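Local coordinates for high-affinity zinc uptake system protein znuA (Streptococcus suis, PDB 3MFQ), which binds zinc and other metal ions, probably as the extracellular metal-capturing component of an ABC-type uptake transporter, at residues A[12-17]-A[253-258]; A[62-67]-A[80-85]; A[143-148]-A[264-269]. One frame throughout, in Å; residues are numbered along the deposited sequence.

Interaction 1: A[12-17]-A[253-258]; sequences TTSFLN and SDSLAP. With ZN (zinc ion), chain D.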
loop_
_atom_site.group_PDB
_atom_site.type_symbol
_atom_site.label_atom_id
_atom_site.label_comp_id
_atom_site.label_asym_id
_atom_site.label_seq_id
_atom_site.Cartn_x
_atom_site.Cartn_y
_atom_site.Cartn_z
ATOM N N THR A 12 11.025 6.810 -2.743
ATOM C CA THR A 12 9.983 6.876 -3.760
ATOM C C THR A 12 8.627 7.291 -3.202
ATOM O O THR A 12 8.043 8.275 -3.648
ATOM C CB THR A 12 9.847 5.542 -4.529
ATOM O OG1 THR A 12 9.793 4.453 -3.599
ATOM C CG2 THR A 12 11.039 5.346 -5.452
ATOM N N THR A 13 8.131 6.548 -2.221
ATOM C CA THR A 13 6.786 6.786 -1.713
ATOM C C THR A 13 6.775 7.233 -0.261
ATOM O O THR A 13 7.756 7.066 0.462
ATOM C CB THR A 13 5.926 5.528 -1.819
ATOM O OG1 THR A 13 6.228 4.659 -0.722
ATOM C CG2 THR A 13 6.198 4.810 -3.132
ATOM N N SER A 14 5.647 7.793 0.158
ATOM C CA SER A 14 5.468 8.228 1.533
ATOM C C SER A 14 5.644 7.067 2.501
ATOM O O SER A 14 5.972 7.269 3.669
ATOM C CB SER A 14 4.084 8.847 1.710
ATOM O OG SER A 14 3.079 7.953 1.266
ATOM N N PHE A 15 5.414 5.851 2.016
ATOM C CA PHE A 15 5.619 4.664 2.836
ATOM C C PHE A 15 7.040 4.653 3.341
ATOM O O PHE A 15 7.294 4.632 4.542
ATOM C CB PHE A 15 5.397 3.394 2.023
ATOM C CG PHE A 15 3.982 3.170 1.634
ATOM C CD1 PHE A 15 3.083 2.639 2.537
ATOM C CD2 PHE A 15 3.545 3.483 0.362
ATOM C CE1 PHE A 15 1.774 2.430 2.179
ATOM C CE2 PHE A 15 2.238 3.277 -0.003
ATOM C CZ PHE A 15 1.350 2.750 0.906
ATOM N N LEU A 16 7.969 4.654 2.399
ATOM C CA LEU A 16 9.372 4.601 2.734
ATOM C C LEU A 16 9.739 5.838 3.543
ATOM O O LEU A 16 10.423 5.733 4.565
ATOM C CB LEU A 16 10.206 4.460 1.462
ATOM C CG LEU A 16 9.676 3.318 0.585
ATOM C CD1 LEU A 16 10.569 3.072 -0.617
ATOM C CD2 LEU A 16 9.506 2.043 1.401
ATOM N N ASN A 17 9.247 7.001 3.110
ATOM C CA ASN A 17 9.462 8.246 3.849
ATOM C C ASN A 17 9.240 8.095 5.354
ATOM O O ASN A 17 10.006 8.620 6.157
ATOM C CB ASN A 17 8.572 9.371 3.313
ATOM C CG ASN A 17 8.945 10.727 3.890
ATOM O OD1 ASN A 17 10.097 11.150 3.798
ATOM N ND2 ASN A 17 7.976 11.413 4.489
ATOM N N SER A 253 -4.241 2.882 -0.203
ATOM C CA SER A 253 -3.686 1.690 -0.823
ATOM C C SER A 253 -2.275 1.953 -1.324
ATOM O O SER A 253 -1.339 1.239 -0.971
ATOM C CB SER A 253 -4.569 1.219 -1.979
ATOM O OG SER A 253 -4.446 2.083 -3.095
ATOM N N ASP A 254 -2.129 2.990 -2.142
ATOM C CA ASP A 254 -0.862 3.267 -2.799
ATOM C C ASP A 254 -0.165 4.497 -2.240
ATOM O O ASP A 254 0.716 5.059 -2.886
ATOM C CB ASP A 254 -1.075 3.431 -4.304
ATOM C CG ASP A 254 -1.556 2.157 -4.963
ATOM O OD1 ASP A 254 -1.363 1.074 -4.371
ATOM O OD2 ASP A 254 -2.123 2.237 -6.072
ATOM N N SER A 255 -0.554 4.912 -1.041
ATOM C CA SER A 255 0.054 6.083 -0.427
ATOM C C SER A 255 -0.408 6.299 1.003
ATOM O O SER A 255 -1.520 5.931 1.369
ATOM C CB SER A 255 -0.258 7.337 -1.247
ATOM O OG SER A 255 0.259 8.499 -0.620
ATOM N N LEU A 256 0.464 6.899 1.807
ATOM C CA LEU A 256 0.091 7.377 3.128
ATOM C C LEU A 256 -0.651 8.694 2.979
ATOM O O LEU A 256 -0.943 9.126 1.864
ATOM C CB LEU A 256 1.336 7.591 3.986
ATOM C CG LEU A 256 1.813 6.414 4.836
ATOM C CD1 LEU A 256 1.542 5.094 4.141
ATOM C CD2 LEU A 256 3.288 6.565 5.173
ATOM N N ALA A 257 -0.950 9.333 4.103
ATOM C CA ALA A 257 -1.583 10.645 4.084
ATOM C C ALA A 257 -0.525 11.739 4.196
ATOM O O ALA A 257 0.554 11.508 4.745
ATOM C CB ALA A 257 -2.598 10.765 5.206
ATOM N N PRO A 258 -0.830 12.933 3.666
ATOM C CA PRO A 258 0.103 14.063 3.721
ATOM C C PRO A 258 0.477 14.412 5.155
ATOM O O PRO A 258 -0.394 14.469 6.021
ATOM C CB PRO A 258 -0.699 15.208 3.094
ATOM C CG PRO A 258 -1.695 14.538 2.219
ATOM C CD PRO A 258 -2.059 13.267 2.926
HETATM ZN ZN ZN D . -2.174 -0.104 -6.295
HETATM O O HOH W 1 3.470 8.897 -1.395
#

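Interaction 2: A[62-67]-A[80-85]; sequences HGLHFE and AVSKNF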
loop_
_atom_site.group_PDB
_atom_site.type_symbol
_atom_site.label_atom_id
_atom_site.label_comp_id
_atom_site.label_asym_id
_atom_site.label_seq_id
_atom_site.Cartn_x
_atom_site.Cartn_y
_atom_site.Cartn_z
ATOM N N HIS A 62 10.149 0.295 -3.315
ATOM C CA HIS A 62 9.399 -0.935 -3.092
ATOM C C HIS A 62 9.886 -2.059 -3.995
ATOM O O HIS A 62 10.373 -3.086 -3.524
ATOM C CB HIS A 62 7.910 -0.701 -3.348
ATOM C CG HIS A 62 7.271 0.256 -2.393
ATOM N ND1 HIS A 62 7.758 1.528 -2.177
ATOM C CD2 HIS A 62 6.174 0.136 -1.608
ATOM C CE1 HIS A 62 6.995 2.144 -1.291
ATOM N NE2 HIS A 62 6.026 1.321 -0.932
ATOM N N GLY A 63 9.748 -1.857 -5.299
ATOM C CA GLY A 63 10.051 -2.894 -6.266
ATOM C C GLY A 63 8.769 -3.520 -6.777
ATOM O O GLY A 63 7.701 -2.912 -6.691
ATOM N N LEU A 64 8.870 -4.734 -7.309
ATOM C CA LEU A 64 7.705 -5.451 -7.816
ATOM C C LEU A 64 6.939 -4.609 -8.832
ATOM O O LEU A 64 5.730 -4.771 -9.000
ATOM C CB LEU A 64 6.780 -5.850 -6.665
ATOM C CG LEU A 64 7.448 -6.513 -5.461
ATOM C CD1 LEU A 64 6.403 -6.979 -4.462
ATOM C CD2 LEU A 64 8.327 -7.674 -5.901
ATOM N N HIS A 65 7.649 -3.708 -9.503
ATOM C CA HIS A 65 7.048 -2.850 -10.518
ATOM C C HIS A 65 5.981 -1.930 -9.932
ATOM O O HIS A 65 5.129 -1.414 -10.656
ATOM C CB HIS A 65 6.447 -3.690 -11.650
ATOM C CG HIS A 65 7.455 -4.467 -12.437
ATOM N ND1 HIS A 65 8.693 -4.815 -11.926
ATOM C CD2 HIS A 65 7.412 -4.975 -13.686
ATOM C CE1 HIS A 65 9.361 -5.496 -12.834
ATOM N NE2 HIS A 65 8.609 -5.612 -13.915
ATOM N N PHE A 66 6.025 -1.727 -8.619
ATOM C CA PHE A 66 5.081 -0.827 -7.966
ATOM C C PHE A 66 5.168 0.570 -8.577
ATOM O O PHE A 66 4.165 1.127 -9.027
ATOM C CB PHE A 66 5.325 -0.781 -6.455
ATOM C CG PHE A 66 4.471 0.223 -5.729
ATOM C CD1 PHE A 66 3.141 0.406 -6.076
ATOM C CD2 PHE A 66 4.997 0.977 -4.692
ATOM C CE1 PHE A 66 2.353 1.329 -5.406
ATOM C CE2 PHE A 66 4.215 1.900 -4.019
ATOM C CZ PHE A 66 2.892 2.075 -4.377
ATOM N N GLU A 67 6.377 1.125 -8.600
ATOM C CA GLU A 67 6.610 2.417 -9.226
ATOM C C GLU A 67 6.205 2.382 -10.697
ATOM O O GLU A 67 5.937 3.417 -11.297
ATOM C CB GLU A 67 8.071 2.840 -9.072
ATOM C CG GLU A 67 8.432 3.332 -7.675
ATOM C CD GLU A 67 8.775 2.207 -6.718
ATOM O OE1 GLU A 67 8.630 1.031 -7.106
ATOM O OE2 GLU A 67 9.197 2.499 -5.580
ATOM N N ALA A 80 15.665 -2.177 -3.606
ATOM C CA ALA A 80 14.283 -2.528 -3.324
ATOM C C ALA A 80 14.203 -3.160 -1.944
ATOM O O ALA A 80 14.935 -4.101 -1.638
ATOM C CB ALA A 80 13.751 -3.480 -4.380
ATOM N N VAL A 81 13.322 -2.631 -1.105
ATOM C CA VAL A 81 13.180 -3.138 0.251
ATOM C C VAL A 81 12.568 -4.530 0.242
ATOM O O VAL A 81 12.440 -5.171 1.282
ATOM C CB VAL A 81 12.313 -2.208 1.105
ATOM C CG1 VAL A 81 13.020 -0.880 1.309
ATOM C CG2 VAL A 81 10.962 -1.999 0.447
ATOM N N SER A 82 12.203 -4.994 -0.947
ATOM C CA SER A 82 11.601 -6.309 -1.113
ATOM C C SER A 82 12.586 -7.291 -1.738
ATOM O O SER A 82 12.186 -8.288 -2.335
ATOM C CB SER A 82 10.356 -6.205 -1.996
ATOM O OG SER A 82 10.698 -5.754 -3.296
ATOM N N LYS A 83 13.875 -7.008 -1.601
ATOM C CA LYS A 83 14.894 -7.834 -2.234
ATOM C C LYS A 83 14.985 -9.223 -1.609
ATOM O O LYS A 83 15.445 -10.170 -2.247
ATOM C CB LYS A 83 16.253 -7.133 -2.183
ATOM C CG LYS A 83 16.602 -6.565 -0.826
ATOM C CD LYS A 83 18.012 -6.015 -0.817
ATOM C CE LYS A 83 19.029 -7.116 -1.070
ATOM N NZ LYS A 83 20.423 -6.620 -0.909
ATOM N N ASN A 84 14.535 -9.341 -0.364
ATOM C CA ASN A 84 14.631 -10.605 0.364
ATOM C C ASN A 84 13.424 -11.520 0.199
ATOM O O ASN A 84 13.486 -12.704 0.533
ATOM C CB ASN A 84 14.886 -10.359 1.850
ATOM C CG ASN A 84 16.356 -10.379 2.194
ATOM O OD1 ASN A 84 17.210 -10.129 1.343
ATOM N ND2 ASN A 84 16.663 -10.679 3.450
ATOM N N PHE A 85 12.324 -10.972 -0.304
ATOM C CA PHE A 85 11.117 -11.761 -0.505
ATOM C C PHE A 85 11.427 -13.044 -1.267
ATOM O O PHE A 85 12.354 -13.089 -2.078
ATOM C CB PHE A 85 10.060 -10.953 -1.259
ATOM C CG PHE A 85 9.518 -9.787 -0.481
ATOM C CD1 PHE A 85 9.995 -9.497 0.786
ATOM C CD2 PHE A 85 8.529 -8.981 -1.018
ATOM C CE1 PHE A 85 9.497 -8.424 1.501
ATOM C CE2 PHE A 85 8.027 -7.909 -0.309
ATOM C CZ PHE A 85 8.512 -7.629 0.952
#

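Interaction 3: A[143-148]-A[264-269]; sequences AQLDDL and DTFIDM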
loop_
_atom_site.group_PDB
_atom_site.type_symbol
_atom_site.label_atom_id
_atom_site.label_comp_id
_atom_site.label_asym_id
_atom_site.label_seq_id
_atom_site.Cartn_x
_atom_site.Cartn_y
_atom_site.Cartn_z
ATOM N N ALA A 143 8.803 -4.394 16.871
ATOM C CA ALA A 143 7.887 -4.749 17.945
ATOM C C ALA A 143 6.569 -4.004 17.803
ATOM O O ALA A 143 5.508 -4.546 18.108
ATOM C CB ALA A 143 8.514 -4.462 19.293
ATOM N N GLN A 144 6.639 -2.757 17.351
ATOM C CA GLN A 144 5.437 -1.960 17.139
ATOM C C GLN A 144 4.603 -2.556 16.017
ATOM O O GLN A 144 3.372 -2.516 16.057
ATOM C CB GLN A 144 5.795 -0.510 16.819
ATOM C CG GLN A 144 6.336 0.266 18.003
ATOM C CD GLN A 144 6.678 1.694 17.649
ATOM O OE1 GLN A 144 7.043 2.490 18.512
ATOM N NE2 GLN A 144 6.559 2.029 16.371
ATOM N N LEU A 145 5.280 -3.109 15.016
ATOM C CA LEU A 145 4.602 -3.797 13.927
ATOM C C LEU A 145 3.977 -5.086 14.449
ATOM O O LEU A 145 2.894 -5.478 14.020
ATOM C CB LEU A 145 5.577 -4.089 12.786
ATOM C CG LEU A 145 6.161 -2.868 12.067
ATOM C CD1 LEU A 145 7.284 -3.270 11.124
ATOM C CD2 LEU A 145 5.074 -2.116 11.319
ATOM N N ASP A 146 4.664 -5.735 15.385
ATOM C CA ASP A 146 4.144 -6.936 16.032
ATOM C C ASP A 146 2.838 -6.634 16.762
ATOM O O ASP A 146 1.816 -7.281 16.527
ATOM C CB ASP A 146 5.167 -7.501 17.019
ATOM C CG ASP A 146 6.452 -7.934 16.345
ATOM O OD1 ASP A 146 7.487 -8.029 17.036
ATOM O OD2 ASP A 146 6.429 -8.177 15.123
ATOM N N ASP A 147 2.885 -5.649 17.653
ATOM C CA ASP A 147 1.708 -5.221 18.399
ATOM C C ASP A 147 0.587 -4.850 17.438
ATOM O O ASP A 147 -0.581 -5.152 17.682
ATOM C CB ASP A 147 2.047 -4.025 19.290
ATOM C CG ASP A 147 3.198 -4.310 20.240
ATOM O OD1 ASP A 147 3.750 -3.346 20.809
ATOM O OD2 ASP A 147 3.553 -5.495 20.415
ATOM N N LEU A 148 0.956 -4.194 16.341
ATOM C CA LEU A 148 -0.003 -3.777 15.326
ATOM C C LEU A 148 -0.780 -4.958 14.754
ATOM O O LEU A 148 -2.001 -4.896 14.612
ATOM C CB LEU A 148 0.710 -3.025 14.201
ATOM C CG LEU A 148 -0.157 -2.638 13.001
ATOM C CD1 LEU A 148 -1.340 -1.787 13.438
ATOM C CD2 LEU A 148 0.667 -1.914 11.944
ATOM N N ASP A 264 -1.076 9.746 8.474
ATOM C CA ASP A 264 0.284 10.279 8.491
ATOM C C ASP A 264 1.352 9.197 8.358
ATOM O O ASP A 264 2.052 9.123 7.351
ATOM C CB ASP A 264 0.512 11.069 9.780
ATOM C CG ASP A 264 1.903 11.643 9.874
ATOM O OD1 ASP A 264 2.440 12.069 8.830
ATOM O OD2 ASP A 264 2.454 11.674 10.995
ATOM N N THR A 265 1.478 8.366 9.386
ATOM C CA THR A 265 2.480 7.312 9.391
ATOM C C THR A 265 1.872 5.998 8.925
ATOM O O THR A 265 0.667 5.909 8.692
ATOM C CB THR A 265 3.092 7.118 10.788
ATOM O OG1 THR A 265 2.136 6.487 11.648
ATOM C CG2 THR A 265 3.497 8.459 11.381
ATOM N N PHE A 266 2.714 4.978 8.797
ATOM C CA PHE A 266 2.281 3.684 8.285
ATOM C C PHE A 266 1.305 2.990 9.226
ATOM O O PHE A 266 0.220 2.583 8.816
ATOM C CB PHE A 266 3.488 2.781 8.023
ATOM C CG PHE A 266 3.121 1.365 7.697
ATOM C CD1 PHE A 266 2.759 1.008 6.410
ATOM C CD2 PHE A 266 3.132 0.391 8.681
ATOM C CE1 PHE A 266 2.416 -0.296 6.109
ATOM C CE2 PHE A 266 2.791 -0.915 8.388
ATOM C CZ PHE A 266 2.431 -1.260 7.100
ATOM N N ILE A 267 1.697 2.853 10.487
ATOM C CA ILE A 267 0.861 2.174 11.467
ATOM C C ILE A 267 -0.475 2.884 11.640
ATOM O O ILE A 267 -1.506 2.241 11.827
ATOM C CB ILE A 267 1.564 2.058 12.830
ATOM C CG1 ILE A 267 2.837 1.221 12.703
ATOM C CG2 ILE A 267 0.632 1.443 13.859
ATOM C CD1 ILE A 267 3.546 0.988 14.015
ATOM N N ASP A 268 -0.456 4.211 11.575
ATOM C CA ASP A 268 -1.683 4.992 11.685
ATOM C C ASP A 268 -2.542 4.834 10.437
ATOM O O ASP A 268 -3.759 4.684 10.525
ATOM C CB ASP A 268 -1.367 6.465 11.949
ATOM C CG ASP A 268 -0.810 6.699 13.341
ATOM O OD1 ASP A 268 -0.871 5.767 14.171
ATOM O OD2 ASP A 268 -0.312 7.812 13.608
ATOM N N MET A 269 -1.903 4.857 9.273
ATOM C CA MET A 269 -2.603 4.606 8.024
ATOM C C MET A 269 -3.281 3.247 8.090
ATOM O O MET A 269 -4.374 3.056 7.566
ATOM C CB MET A 269 -1.631 4.657 6.844
ATOM C CG MET A 269 -2.230 4.231 5.512
ATOM S SD MET A 269 -2.295 2.442 5.289
ATOM C CE MET A 269 -0.551 2.044 5.210
#

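Interaction 1: A[12-17]-A[253-258]
Phe15 and Leu256 cross obliquely: the Leu256 CD1 methyl lies against one side of the aromatic ring, 3.3 Å from Phe15 CD1. With CG beside its own backbone N (chi1 -69°), the Phe15 ring reaches along the metal-binding loop. Leu256 N lies over one ring face, while Ser253 O and the carbonyl carbon of Asp254 meet the rim near its plane. The polar half belongs to Ser14, whose OG sits in the crowded position between N and C (chi1 54°) and faces the loop. There Leu256 N donates to Ser14 OG over 2.9 Å, with an N-H...O angle of 156°. Water 1 accepts from Ser14 N at 2.9 Å and gives a weak bond to Ser255 OG. That hydroxyl in turn donates to Leu256 O at 2.8 Å, on a lone pair in the carbonyl plane. Just before Ser255, Asp254 has its CB directed away from residues 12-17 and chelates zinc through OD1 and OD2, completing a site with His41, His104 and His170. The first turn of helix 14-24, which follows strand 8-11, thus backs the loop between strand 242-244 and helix 266-281, with Met269 of that last helix packed against both Phe15 and Leu256.

Interaction 2: A[62-67]-A[80-85]
His62 opens the loop after strand 58-61, and its carbonyl oxygen carries the contact. Ser82 OG donates to His62 O over 2.7 Å, lying in the carbonyl plane with a C=O...O angle of 155°. The hydroxyl is presented by a chi1 of 63°, which tucks OG between its own N and C. Ala80 CB comes up beside the same oxygen, 3.5 Å from His62 O, and Val81 CG2 touches the backbone at His62 CA from 4.0 Å. His62 CB is directed away from residues 80-85, and Phe66 lies over one face of the imidazole. Gly63 follows with a positive phi of 103°, a conformation suited to a residue without a side chain, and its bare CA passes Ser82 OG at 4.2 Å. Leu64 turns the tip of its side chain back, CG and CD2 both 4.0 Å from Ser82 OG, and so flanks the hydroxyl with hydrocarbon. Leu64 and His65 are the central residues of a type I' turn, closed by Phe66 N to Gly63 O at 2.8 Å. The ring of Phe66, the last residue of the turn, meets the zinc ligand His41 edge-to-face. Glu67 folds back to take a weak bond from His62 N on OE2, which also bonds Thr12 OG1. The 80-85 partner leaves strand 79-80 through a type I turn, so the two loops follow neighbouring parallel strands joined by helix 71-77, a beta-alpha-beta crossover. One serine hydroxyl therefore satisfies a buried carbonyl where the strand pairing ends, and the apolar groups of Ala80, Val81 and Leu64 around it probably limit the access of water to that bond.

Interaction 3: A[143-148]-A[264-269]
Ile267 is the bump of this helix-to-helix contact, pushing into a hollow on helix 131-156 lined by Gln144, Leu145 and Leu148. Its extended arm, CG1 beside the backbone N at chi1 -62°, runs out to place CD1 3.9 Å from Gln144 CB, crossing that side chain at about a right angle. Its other branch serves the far wall, where Ile267 CG2 lies 3.8 Å from Leu148 CD1 as the two side chains slide past each other in opposite directions. Leu145 forms another wall, its CD2 4.2 Å from Ile267 CG1. Since Ile267 also touches Tyr141, Tyr141, Gln144, Leu145 and Leu148 form the diamond of a knobs-into-holes contact; helix 131-156 is probably the long helix that links the two lobes in this family of metal-binding proteins. Leu145 is itself a smaller bump: CD2 fits between Phe266 and Ile267 and reaches Phe266 CE2 at 3.9 Å, the Leu145 and Phe266 side chains crossing at about a right angle. Leu148 CD2 approaches the same CE2 more loosely, at 4.3 Å. Phe266, with CG anti to the backbone N (chi1 171°), is also stacked on Tyr112 of helix 109-123, while Thr265, the N-cap of helix 266-281, weakly accepts from Asp268 N.

All three contacts are buried, but interaction 1 lies deepest, its centre about 8 Å from that of the chain, against 12 and 13 Å for the others. It alone contains a zinc ligand and mixes aromatic packing with hydrogen bonds and water; interaction 2 turns on one hydroxyl-carbonyl bond between loops at a sheet end, and interaction 3 is wholly apolar across the segments, with partly exposed Gln144 at its border. Interaction 1 touches both neighbours: Phe15 and Leu16 pack on the His62 ring of interaction 2, and Met269 of interaction 3, on helix 266-281, packs on Phe15 and Leu256. Interactions 2 and 3 stay about 8 Å apart at their nearest atoms.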